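Side-chain contacts in histidine-rich glycoprotein (Oryctolagus cuniculus, PDB 4CCV), which acts as a plasma adapter glycoprotein that binds heparin, heme, plasminogen and divalent metal ions and helps regulate coagulation, fibrinolysis, angiogenesis and immune complex clearance: residues A[18-21]-A[22-25]; A[27-30]-A[31-34]; A[63-67]-A[68-72]. All blocks are in the same frame, centred on the assembly; numbering follows the deposited sequence.

Contact 1 of 3, residues A[18-21]-A[22-25]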
loop_
_atom_site.group_PDB
_atom_site.type_symbol
_atom_site.label_atom_id
_atom_site.label_comp_id
_atom_site.label_asym_id
_atom_site.label_seq_id
_atom_site.Cartn_x
_atom_site.Cartn_y
_atom_site.Cartn_z
ATOM N N ALA A 18 -6.441 -0.264 1.496
ATOM C CA ALA A 18 -5.022 -0.620 1.765
ATOM C C ALA A 18 -4.952 -1.912 2.527
ATOM O O ALA A 18 -4.153 -2.756 2.195
ATOM C CB ALA A 18 -4.269 0.494 2.554
ATOM N N ASP A 19 -5.780 -2.061 3.574
ATOM C CA ASP A 19 -5.857 -3.320 4.333
ATOM C C ASP A 19 -6.121 -4.510 3.419
ATOM O O ASP A 19 -5.467 -5.533 3.518
ATOM C CB ASP A 19 -6.971 -3.286 5.413
ATOM C CG ASP A 19 -6.678 -2.316 6.565
ATOM O OD1 ASP A 19 -5.514 -1.923 6.774
ATOM O OD2 ASP A 19 -7.627 -1.968 7.303
ATOM N N LYS A 20 -7.147 -4.394 2.582
ATOM C CA LYS A 20 -7.484 -5.487 1.677
ATOM C C LYS A 20 -6.399 -5.753 0.606
ATOM O O LYS A 20 -6.132 -6.875 0.247
ATOM C CB LYS A 20 -8.832 -5.232 0.977
ATOM C CG LYS A 20 -9.176 -6.375 0.031
ATOM C CD LYS A 20 -10.629 -6.407 -0.468
ATOM C CE LYS A 20 -10.969 -7.753 -1.147
ATOM N NZ LYS A 20 -12.445 -7.932 -1.325
ATOM N N ALA A 21 -5.796 -4.721 0.059
ATOM C CA ALA A 21 -4.728 -4.951 -0.887
ATOM C C ALA A 21 -3.536 -5.641 -0.236
ATOM O O ALA A 21 -2.928 -6.526 -0.848
ATOM C CB ALA A 21 -4.295 -3.659 -1.500
ATOM N N LEU A 22 -3.174 -5.246 0.979
ATOM C CA LEU A 22 -2.128 -5.965 1.667
ATOM C C LEU A 22 -2.458 -7.449 1.940
ATOM O O LEU A 22 -1.597 -8.353 1.784
ATOM C CB LEU A 22 -1.722 -5.245 2.943
ATOM C CG LEU A 22 -0.574 -5.874 3.764
ATOM C CD1 LEU A 22 0.739 -5.925 3.023
ATOM C CD2 LEU A 22 -0.383 -5.125 5.067
ATOM N N GLU A 23 -3.707 -7.716 2.272
ATOM C CA GLU A 23 -4.189 -9.059 2.536
ATOM C C GLU A 23 -3.965 -9.906 1.284
ATOM O O GLU A 23 -3.441 -11.029 1.332
ATOM C CB GLU A 23 -5.686 -8.978 2.941
ATOM C CG GLU A 23 -6.318 -10.284 3.360
ATOM C CD GLU A 23 -7.834 -10.231 3.538
ATOM O OE1 GLU A 23 -8.483 -9.183 3.342
ATOM O OE2 GLU A 23 -8.389 -11.284 3.852
ATOM N N VAL A 24 -4.343 -9.334 0.148
ATOM C CA VAL A 24 -4.164 -10.029 -1.145
ATOM C C VAL A 24 -2.665 -10.222 -1.447
ATOM O O VAL A 24 -2.228 -11.290 -1.866
ATOM C CB VAL A 24 -4.832 -9.242 -2.272
ATOM C CG1 VAL A 24 -4.400 -9.815 -3.607
ATOM C CG2 VAL A 24 -6.393 -9.261 -2.156
ATOM N N TYR A 25 -1.869 -9.178 -1.245
ATOM C CA TYR A 25 -0.455 -9.271 -1.551
ATOM C C TYR A 25 0.225 -10.392 -0.762
ATOM O O TYR A 25 0.976 -11.212 -1.328
ATOM C CB TYR A 25 0.238 -7.897 -1.299
ATOM C CG TYR A 25 1.677 -7.870 -1.773
ATOM C CD1 TYR A 25 2.006 -7.559 -3.084
ATOM C CD2 TYR A 25 2.712 -8.098 -0.887
ATOM C CE1 TYR A 25 3.319 -7.517 -3.516
ATOM C CE2 TYR A 25 4.029 -8.084 -1.310
ATOM C CZ TYR A 25 4.327 -7.817 -2.632
ATOM O OH TYR A 25 5.650 -7.728 -3.019
#
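Leu22, Glu23, Val24 and Tyr25 each donate their backbone N-H to the carbonyl four residues earlier, at 2.9 Å for Leu22 N to Ala18 O and for Tyr25 N to Ala21 O, which makes 18-25 an unbroken alpha-helical piece of helix 15-27. This is the helix that a cystatin domain lays across its antiparallel sheet. One side faces the sheet, with Ala18, Ala21 and Leu22 buried: Ala18 touches Val37 and Phe58, and Ala21 lies on Ile98. Leu22 and Tyr25 both carry CG anti to the backbone N, and their ends lead away from the helix, Leu22 onto Val37 and Val60, Tyr25 onto Ile98 and Cys100. Strands 35-47, 51-62 and 95-104 thus all receive side chains from these two turns. The Tyr25 ring goes on to meet Tyr32 edge to face.

On the exposed side Lys20 and Glu23 both run out extended, with Lys20 NZ 6.2 Å from Glu23 OE1. The alkyl part comes nearer, Lys20 CG lying 4.4 Å from Glu23 OE1. Val24 turns one branch back over the preceding turn: CG2, anti to the carbonyl carbon and beside the backbone N, rests 3.4 Å from Lys20 O.

Contact 2 of 3, residues A[27-30]-A[31-34]. With NAG (2-acetamido-2-deoxy-beta-D-glucopyranose), chain B.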
loop_
_atom_site.group_PDB
_atom_site.type_symbol
_atom_site.label_atom_id
_atom_site.label_comp_id
_atom_site.label_asym_id
_atom_site.label_seq_id
_atom_site.Cartn_x
_atom_site.Cartn_y
_atom_site.Cartn_z
ATOM N N SER A 27 -1.060 -12.997 0.548
ATOM C CA SER A 27 -1.485 -14.353 0.185
ATOM C C SER A 27 -0.603 -14.982 -0.883
ATOM O O SER A 27 -0.554 -16.194 -0.976
ATOM C CB SER A 27 -2.973 -14.372 -0.242
ATOM O OG SER A 27 -3.137 -13.781 -1.530
ATOM N N GLU A 28 0.072 -14.155 -1.689
ATOM C CA GLU A 28 1.026 -14.634 -2.688
ATOM C C GLU A 28 2.473 -14.569 -2.293
ATOM O O GLU A 28 3.327 -15.007 -3.034
ATOM C CB GLU A 28 0.932 -13.814 -3.964
ATOM C CG GLU A 28 -0.276 -14.080 -4.792
ATOM C CD GLU A 28 -0.539 -15.550 -5.045
ATOM O OE1 GLU A 28 0.420 -16.348 -5.150
ATOM O OE2 GLU A 28 -1.731 -15.916 -5.166
ATOM N N SER A 29 2.787 -14.001 -1.145
ATOM C CA SER A 29 4.184 -13.733 -0.839
ATOM C C SER A 29 4.361 -13.990 0.630
ATOM O O SER A 29 4.030 -13.146 1.441
ATOM C CB SER A 29 4.454 -12.280 -1.211
ATOM O OG SER A 29 5.848 -12.087 -1.174
ATOM N N GLU A 30 4.713 -15.213 0.945
ATOM C CA GLU A 30 4.677 -15.739 2.292
ATOM C C GLU A 30 5.554 -14.938 3.318
ATOM O O GLU A 30 5.255 -14.940 4.514
ATOM C CB GLU A 30 5.100 -17.204 2.211
ATOM C CG GLU A 30 5.587 -17.854 3.502
ATOM C CD GLU A 30 6.254 -19.220 3.276
ATOM O OE1 GLU A 30 6.289 -19.696 2.106
ATOM O OE2 GLU A 30 6.749 -19.815 4.275
ATOM N N ALA A 31 6.609 -14.260 2.846
ATOM C CA ALA A 31 7.502 -13.494 3.748
ATOM C C ALA A 31 6.757 -12.306 4.362
ATOM O O ALA A 31 7.144 -11.770 5.405
ATOM C CB ALA A 31 8.759 -13.033 3.003
ATOM N N TYR A 32 5.663 -11.928 3.699
ATOM C CA TYR A 32 4.770 -10.886 4.161
ATOM C C TYR A 32 3.601 -11.297 5.043
ATOM O O TYR A 32 2.793 -10.438 5.374
ATOM C CB TYR A 32 4.214 -10.127 2.954
ATOM C CG TYR A 32 5.224 -9.247 2.237
ATOM C CD1 TYR A 32 6.115 -9.760 1.316
ATOM C CD2 TYR A 32 5.230 -7.888 2.459
ATOM C CE1 TYR A 32 7.013 -8.919 0.643
ATOM C CE2 TYR A 32 6.118 -7.049 1.835
ATOM C CZ TYR A 32 6.998 -7.563 0.920
ATOM O OH TYR A 32 7.828 -6.654 0.317
ATOM N N ALA A 33 3.549 -12.530 5.519
ATOM C CA ALA A 33 2.385 -13.014 6.290
ATOM C C ALA A 33 2.069 -12.170 7.544
ATOM O O ALA A 33 0.916 -12.064 7.930
ATOM C CB ALA A 33 2.580 -14.486 6.664
ATOM N N SER A 34 3.090 -11.614 8.212
ATOM C CA SER A 34 2.872 -10.886 9.456
ATOM C C SER A 34 2.601 -9.384 9.245
ATOM O O SER A 34 2.519 -8.623 10.211
ATOM C CB SER A 34 4.117 -11.008 10.360
ATOM O OG SER A 34 5.154 -10.187 9.809
HETATM C C1 NAG B . 9.720 -9.974 8.139
HETATM C C2 NAG B . 10.376 -10.361 6.838
HETATM C C3 NAG B . 10.652 -11.850 6.922
HETATM C C4 NAG B . 11.435 -12.268 8.138
HETATM C C5 NAG B . 10.816 -11.754 9.428
HETATM C C6 NAG B . 11.784 -11.917 10.635
HETATM C C7 NAG B . 9.843 -9.463 4.581
HETATM C C8 NAG B . 8.877 -9.403 3.400
HETATM N N2 NAG B . 9.534 -10.184 5.655
HETATM O O3 NAG B . 11.345 -12.206 5.778
HETATM O O4 NAG B . 11.317 -13.662 8.187
HETATM O O5 NAG B . 10.466 -10.379 9.286
HETATM O O6 NAG B . 13.011 -11.282 10.251
HETATM O O7 NAG B . 10.846 -8.780 4.510
HETATM O O HOH W 1 7.592 -13.825 0.020
#
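Ser29 and Tyr32 meet in a local contact on the protein surface, within the link that carries the chain from the end of helix 15-27 to the start of strand 35-47. Two i to i+3 bonds define a short 3-10 turn. Tyr32 N donates to Ser29 O at 3.0 Å, and Ala33 N donates to Glu30 O at 3.1 Å, so each bond spans three residues. Both donors stand above the plane of the carbonyl they reach, and the departure is larger at Glu30 O, where the N lies 63° out of it.

Among the side chains, Ser29 OG comes to 3.4 Å from Tyr32 CD1, approaching the ring obliquely. The hydroxyl is placed there with OG anti to the backbone N (chi1 -168°), and a water joins it to the turn: this water lies 2.7 Å from Ser29 OG and accepts the N-H of Ala31, at 3.0 Å from Ala31 N.

In this cystatin domain the link also contacts the glycan, which is probably N-linked to Asn62. The N-acetylglucosamine gives its amide N2 to Ala31 O in a nearly straight bond (168°). Its acetyl methyl C8 sits over one face of the Tyr32 ring, displaced toward the rim and 3.4 Å from Tyr32 CE1. Ala31 CB is also beside this methyl, 3.7 Å from C8. Tyr32 itself is buried. Its ring meets that of Phe35, and it also touches Cys100 and Val102 of strand 95-104. At the far end of the turn, Ala33 O takes a hydrogen bond from Lys26 NZ.

Contact 3 of 3, residues A[63-67]-A[68-72]. With NAG (2-acetamido-2-deoxy-beta-D-glucopyranose), chain B; GSH (glutathione), chain C.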
loop_
_atom_site.group_PDB
_atom_site.type_symbol
_atom_site.label_atom_id
_atom_site.label_comp_id
_atom_site.label_asym_id
_atom_site.label_seq_id
_atom_site.Cartn_x
_atom_site.Cartn_y
_atom_site.Cartn_z
ATOM N N CYS A 63 5.307 -7.195 11.290
ATOM C CA CYS A 63 5.034 -7.385 12.724
ATOM C C CYS A 63 5.808 -8.538 13.349
ATOM O O CYS A 63 5.909 -8.609 14.592
ATOM C CB CYS A 63 3.547 -7.538 13.017
ATOM S SG CYS A 63 2.653 -6.047 12.476
ATOM N N SER A 64 6.367 -9.447 12.551
ATOM C CA SER A 64 7.163 -10.492 13.189
ATOM C C SER A 64 8.455 -9.868 13.788
ATOM O O SER A 64 9.014 -10.380 14.796
ATOM C CB SER A 64 7.446 -11.654 12.262
ATOM O OG SER A 64 8.482 -11.360 11.383
ATOM N N ARG A 65 8.894 -8.755 13.199
ATOM C CA ARG A 65 10.011 -7.995 13.772
ATOM C C ARG A 65 9.661 -7.166 15.014
ATOM O O ARG A 65 10.537 -6.565 15.575
ATOM C CB ARG A 65 10.706 -7.160 12.728
ATOM C CG ARG A 65 11.613 -8.038 11.879
ATOM C CD ARG A 65 11.880 -7.390 10.575
ATOM N NE ARG A 65 12.840 -8.121 9.756
ATOM C CZ ARG A 65 14.081 -7.722 9.503
ATOM N NH1 ARG A 65 14.574 -6.627 10.065
ATOM N NH2 ARG A 65 14.840 -8.440 8.687
ATOM N N SER A 66 8.405 -7.169 15.475
ATOM C CA SER A 66 8.105 -6.587 16.775
ATOM C C SER A 66 8.393 -7.557 17.892
ATOM O O SER A 66 8.312 -7.176 19.063
ATOM C CB SER A 66 6.654 -6.116 16.887
ATOM O OG SER A 66 5.719 -7.187 16.755
ATOM N N HIS A 67 8.711 -8.809 17.570
ATOM C CA HIS A 67 9.005 -9.783 18.596
ATOM C C HIS A 67 10.471 -10.012 18.680
ATOM O O HIS A 67 11.178 -9.786 17.709
ATOM C CB HIS A 67 8.311 -11.091 18.303
ATOM C CG HIS A 67 6.848 -10.922 18.090
ATOM N ND1 HIS A 67 5.961 -10.739 19.130
ATOM C CD2 HIS A 67 6.119 -10.844 16.954
ATOM C CE1 HIS A 67 4.745 -10.585 18.646
ATOM N NE2 HIS A 67 4.818 -10.643 17.329
ATOM N N PHE A 68 10.902 -10.462 19.862
ATOM C CA PHE A 68 12.291 -10.923 20.095
ATOM C C PHE A 68 13.370 -9.859 19.857
ATOM O O PHE A 68 14.545 -10.209 19.540
ATOM C CB PHE A 68 12.613 -12.163 19.229
ATOM C CG PHE A 68 11.838 -13.378 19.623
ATOM C CD1 PHE A 68 12.143 -14.056 20.817
ATOM C CD2 PHE A 68 10.793 -13.838 18.834
ATOM C CE1 PHE A 68 11.410 -15.171 21.200
ATOM C CE2 PHE A 68 10.058 -14.949 19.224
ATOM C CZ PHE A 68 10.362 -15.607 20.409
ATOM N N HIS A 69 12.999 -8.584 20.031
ATOM C CA HIS A 69 13.940 -7.441 19.867
ATOM C C HIS A 69 14.624 -7.470 18.512
ATOM O O HIS A 69 15.817 -7.135 18.381
ATOM C CB HIS A 69 14.987 -7.436 20.969
ATOM C CG HIS A 69 14.425 -7.773 22.311
ATOM N ND1 HIS A 69 13.571 -6.927 22.986
ATOM C CD2 HIS A 69 14.508 -8.907 23.050
ATOM C CE1 HIS A 69 13.199 -7.504 24.113
ATOM N NE2 HIS A 69 13.733 -8.713 24.165
ATOM N N ARG A 70 13.855 -7.871 17.489
ATOM C CA ARG A 70 14.423 -8.016 16.153
ATOM C C ARG A 70 14.794 -6.672 15.545
ATOM O O ARG A 70 14.349 -5.647 16.007
ATOM C CB ARG A 70 13.430 -8.743 15.250
ATOM C CG ARG A 70 13.439 -10.227 15.511
ATOM C CD ARG A 70 12.236 -10.907 14.870
ATOM N NE ARG A 70 12.396 -12.340 15.037
ATOM C CZ ARG A 70 11.419 -13.234 15.173
ATOM N NH1 ARG A 70 10.160 -12.856 15.183
ATOM N NH2 ARG A 70 11.733 -14.524 15.385
ATOM N N HIS A 71 15.570 -6.682 14.468
ATOM C CA HIS A 71 15.816 -5.468 13.705
ATOM C C HIS A 71 14.463 -4.934 13.151
ATOM O O HIS A 71 13.697 -5.690 12.564
ATOM C CB HIS A 71 16.789 -5.774 12.583
ATOM C CG HIS A 71 18.188 -6.023 13.081
ATOM N ND1 HIS A 71 18.912 -7.182 12.834
ATOM C CD2 HIS A 71 19.006 -5.218 13.773
ATOM C CE1 HIS A 71 20.114 -7.077 13.373
ATOM N NE2 HIS A 71 20.204 -5.883 13.937
ATOM N N PRO A 72 14.201 -3.628 13.330
ATOM C CA PRO A 72 13.005 -3.001 12.772
ATOM C C PRO A 72 12.927 -3.098 11.234
ATOM O O PRO A 72 13.969 -3.206 10.549
ATOM C CB PRO A 72 13.123 -1.532 13.254
ATOM C CG PRO A 72 14.036 -1.541 14.394
ATOM C CD PRO A 72 14.950 -2.719 14.220
HETATM C C1 NAG B . 9.720 -9.974 8.139
HETATM C C2 NAG B . 10.376 -10.361 6.838
HETATM C C3 NAG B . 10.652 -11.850 6.922
HETATM C C4 NAG B . 11.435 -12.268 8.138
HETATM C C5 NAG B . 10.816 -11.754 9.428
HETATM C C6 NAG B . 11.784 -11.917 10.635
HETATM C C7 NAG B . 9.843 -9.463 4.581
HETATM C C8 NAG B . 8.877 -9.403 3.400
HETATM N N2 NAG B . 9.534 -10.184 5.655
HETATM O O3 NAG B . 11.345 -12.206 5.778
HETATM O O4 NAG B . 11.317 -13.662 8.187
HETATM O O5 NAG B . 10.466 -10.379 9.286
HETATM O O6 NAG B . 13.011 -11.282 10.251
HETATM O O7 NAG B . 10.846 -8.780 4.510
HETATM N N1 GSH C . 3.059 0.584 14.010
HETATM C CA1 GSH C . 1.627 0.584 14.199
HETATM C C1 GSH C . 1.362 0.580 15.701
HETATM O O11 GSH C . 1.877 1.513 16.381
HETATM O O12 GSH C . 0.690 -0.293 16.276
HETATM C CB1 GSH C . 1.156 -0.537 13.283
HETATM C CG1 GSH C . -0.017 -1.323 13.842
HETATM C CD1 GSH C . 0.384 -2.599 14.548
HETATM O OE1 GSH C . -0.514 -3.368 14.710
HETATM N N2 GSH C . 1.630 -2.947 14.970
HETATM C CA2 GSH C . 1.816 -4.267 15.590
HETATM C C2 GSH C . 1.320 -4.413 17.020
HETATM O O2 GSH C . 1.160 -5.557 17.439
HETATM C CB2 GSH C . 3.278 -4.659 15.498
HETATM S SG2 GSH C . 3.773 -4.469 13.752
HETATM N N3 GSH C . 1.138 -3.300 17.766
HETATM C CA3 GSH C . 0.882 -3.270 19.217
HETATM C C3 GSH C . -0.205 -4.220 19.677
HETATM O O31 GSH C . -1.351 -4.091 19.186
HETATM O O32 GSH C . 0.086 -5.104 20.526
HETATM O O HOH W 2 11.932 -5.050 17.447
HETATM O O HOH W 3 10.632 -7.201 20.768
#
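Arg65 and Arg70 each reach across the hairpin-like loop between strands 51-62 and 73-84 to a backbone oxygen on its other limb, and these crossings form its tight part. Arg70 NH1 donates to Ser64 O at 2.8 Å, with the oxygen 1° from the guanidinium plane. His67 N reaches the same oxygen from the opposite face of its carbonyl, so two donors grip it. Arg65 NH1 bonds to His71 O at 2.8 Å, the oxygen tilted 24° from the guanidinium plane, while Arg65 NH2 forms a salt bridge with Glu106. Arg70 N closes the turn on His67 O at 3.3 Å, and Phe68 CD2 lies over one face of the Arg70 guanidinium.

The solvent side is looser: waters bridge Arg65 O to Arg70 O and Ser66 O to His69 N. Toward the glycan, Arg65 NE makes two weak bonds, to O6 and O5 of the N-acetylglucosamine. At the start of the loop Ser66 OG donates to Cys63 O at 2.6 Å. Cys63 SG forms a mixed disulfide with glutathione SG2, 2.3 Å long and stretched in the model, marking the loop as the S-glutathionylation site of N2, the second cystatin domain of histidine-rich glycoprotein.

Overall arrangement
From the N terminus the three contacts follow in series, none nesting within or crossing another. Contact 1 closes no loop, being two successive turns of the helix laid on strands 35-47, 51-62 and 95-104. Contact 2 turns the chain from that helix into strand 35-47, and it touches contact 1 where Tyr25 CE2 lies 3.7 Å from Tyr32 CE1. Contact 3 closes the loop joining strands 51-62 and 73-84. Though remote from contact 2 in sequence, it adjoins it through a weak hydrogen bond between Ser34 OG and Ser64 N. The same N-acetylglucosamine touches both, whereas contacts 1 and 3 stay about 8 Å apart at their nearest atoms.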